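Local coordinates for histidine kinase (PDB 6NB0), which probably transfers phosphate from ATP to a histidine of a protein, acting as a phosphorelay sensor kinase, at residues A[245-250]-A[263-268]. Numbering follows the deposited sequence. Where two conformers were deposited one is given.
Sequences GRISWV and GAFEQG
Ile-247 meets Phe-265 and Gln-267 of strand 264-267. Its CG2 methyl lies at the edge of the Phe-265 ring, near the ring plane, 4.1 Å from Phe-265 CE2. This is an apolar edge contact and not a stack. The ring also packs on Leu-251 and on Cys-254, Lys-255 and Ala-258 of helix 252-260. Ile-247 CA lies 3.3 Å from Gln-267 OE1.

Ser-248 holds that amide at two points. Ser-248 N donates to Gln-267 OE1 (2.8 Å). The donor N sits in the plane of the side-chain carbonyl, on a lone pair of OE1, and the bond is nearly straight at 160°. Gln-267 NE2 in turn donates to Ser-248 OG (3.0 Å), which lies almost in the amide plane. Gln-267 reaches the loop because CG is anti to its backbone N (chi1 -179°) and the chain stays extended beyond CG. With chi1 at -61°, Ser-248 OG is beside its backbone N, which lets N and OG meet the two ends of one amide.

The contact joins the loop before helix 252-260 to an outermost strand of the mixed sheet, probably that of the ATP-binding domain, as in other histidine kinases. Arg-242 bonds to Arg-246 O and Gln-267 O, adding a second link.

Both Ser-248 and Gln-267 are buried. The paired bonds use the amide oxygen and one N-H of its nitrogen. The backbone N-H can only donate, which supports the modelled orientation with OE1 toward it.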
loop_
_atom_site.group_PDB
_atom_site.type_symbol
_atom_site.label_atom_id
_atom_site.label_comp_id
_atom_site.label_asym_id
_atom_site.label_seq_id
_atom_site.Cartn_x
_atom_site.Cartn_y
_atom_site.Cartn_z
ATOM N N GLY A 245 -9.793 3.699 22.851
ATOM C CA GLY A 245 -10.303 2.701 21.939
ATOM C C GLY A 245 -9.609 2.622 20.594
ATOM O O GLY A 245 -10.028 1.821 19.752
ATOM N N ARG A 246 -8.563 3.408 20.362
ATOM C CA ARG A 246 -7.933 3.481 19.049
ATOM C C ARG A 246 -6.566 2.817 19.043
ATOM O O ARG A 246 -5.842 2.823 20.042
ATOM C CB ARG A 246 -7.823 4.940 18.592
ATOM C CG ARG A 246 -9.179 5.525 18.216
ATOM C CD ARG A 246 -9.063 6.916 17.619
ATOM N NE ARG A 246 -10.327 7.366 17.030
ATOM C CZ ARG A 246 -10.471 8.500 16.345
ATOM N NH1 ARG A 246 -9.427 9.300 16.156
ATOM N NH2 ARG A 246 -11.654 8.835 15.845
ATOM N N ILE A 247 -6.218 2.239 17.891
ATOM C CA ILE A 247 -4.959 1.542 17.719
ATOM C C ILE A 247 -3.915 2.506 17.180
ATOM O O ILE A 247 -4.238 3.553 16.620
ATOM C CB ILE A 247 -5.121 0.349 16.754
ATOM C CG1 ILE A 247 -5.638 0.859 15.393
ATOM C CG2 ILE A 247 -6.047 -0.697 17.376
ATOM C CD1 ILE A 247 -5.519 -0.182 14.258
ATOM N N SER A 248 -2.653 2.128 17.347
ATOM C CA SER A 248 -1.578 2.701 16.545
ATOM C C SER A 248 -1.886 2.467 15.066
ATOM O O SER A 248 -2.270 1.363 14.680
ATOM C CB SER A 248 -0.246 2.050 16.928
ATOM O OG SER A 248 0.077 2.276 18.306
ATOM N N TRP A 249 -1.759 3.518 14.244
ATOM C CA TRP A 249 -2.216 3.432 12.851
ATOM C C TRP A 249 -1.592 2.258 12.124
ATOM O O TRP A 249 -2.238 1.608 11.286
ATOM C CB TRP A 249 -1.868 4.711 12.103
ATOM C CG TRP A 249 -2.548 5.915 12.592
ATOM C CD1 TRP A 249 -3.526 5.988 13.543
ATOM C CD2 TRP A 249 -2.321 7.248 12.132
ATOM N NE1 TRP A 249 -3.926 7.302 13.703
ATOM C CE2 TRP A 249 -3.194 8.094 12.854
ATOM C CE3 TRP A 249 -1.450 7.816 11.192
ATOM C CZ2 TRP A 249 -3.230 9.480 12.652
ATOM C CZ3 TRP A 249 -1.498 9.201 10.989
ATOM C CH2 TRP A 249 -2.372 10.011 11.724
ATOM N N VAL A 250 -0.335 1.959 12.441
ATOM C CA VAL A 250 0.379 0.956 11.664
ATOM C C VAL A 250 -0.233 -0.433 11.835
ATOM O O VAL A 250 0.018 -1.307 11.007
ATOM C CB VAL A 250 1.879 0.958 12.038
ATOM C CG1 VAL A 250 2.106 0.406 13.450
ATOM C CG2 VAL A 250 2.697 0.148 11.022
ATOM N N GLY A 263 -14.026 -11.200 13.286
ATOM C CA GLY A 263 -13.190 -11.337 14.461
ATOM C C GLY A 263 -12.933 -9.986 15.102
ATOM O O GLY A 263 -13.735 -9.059 14.993
ATOM N N ALA A 264 -11.780 -9.878 15.758
ATOM C CA ALA A 264 -11.507 -8.678 16.529
ATOM C C ALA A 264 -10.010 -8.566 16.738
ATOM O O ALA A 264 -9.284 -9.566 16.693
ATOM C CB ALA A 264 -12.229 -8.701 17.887
ATOM N N PHE A 265 -9.560 -7.341 17.008
ATOM C CA PHE A 265 -8.139 -7.112 17.273
ATOM C C PHE A 265 -8.005 -6.174 18.465
ATOM O O PHE A 265 -8.756 -5.207 18.577
ATOM C CB PHE A 265 -7.455 -6.512 16.048
ATOM C CG PHE A 265 -6.046 -6.083 16.310
ATOM C CD1 PHE A 265 -5.069 -7.022 16.518
ATOM C CD2 PHE A 265 -5.716 -4.726 16.400
ATOM C CE1 PHE A 265 -3.753 -6.634 16.790
ATOM C CE2 PHE A 265 -4.401 -4.332 16.681
ATOM C CZ PHE A 265 -3.421 -5.284 16.865
ATOM N N GLU A 266 -7.086 -6.479 19.381
ATOM C CA GLU A 266 -6.885 -5.653 20.564
ATOM C C GLU A 266 -5.400 -5.369 20.705
ATOM O O GLU A 266 -4.591 -6.307 20.773
ATOM C CB GLU A 266 -7.424 -6.332 21.829
ATOM C CG GLU A 266 -8.904 -6.655 21.769
ATOM C CD GLU A 266 -9.462 -7.116 23.098
ATOM O OE1 GLU A 266 -8.841 -7.985 23.743
ATOM O OE2 GLU A 266 -10.517 -6.594 23.503
ATOM N N GLN A 267 -5.053 -4.083 20.741
ATOM C CA GLN A 267 -3.696 -3.638 21.033
ATOM C C GLN A 267 -3.642 -3.215 22.498
ATOM O O GLN A 267 -4.286 -2.230 22.897
ATOM C CB GLN A 267 -3.289 -2.490 20.110
ATOM C CG GLN A 267 -1.874 -2.018 20.356
ATOM C CD GLN A 267 -1.571 -0.730 19.662
ATOM O OE1 GLN A 267 -2.414 -0.187 18.936
ATOM N NE2 GLN A 267 -0.367 -0.200 19.896
ATOM N N GLY A 268 -2.916 -3.978 23.318
ATOM C CA GLY A 268 -2.743 -3.577 24.702
ATOM C C GLY A 268 -1.808 -2.383 24.809
ATOM O O GLY A 268 -1.143 -1.974 23.850
#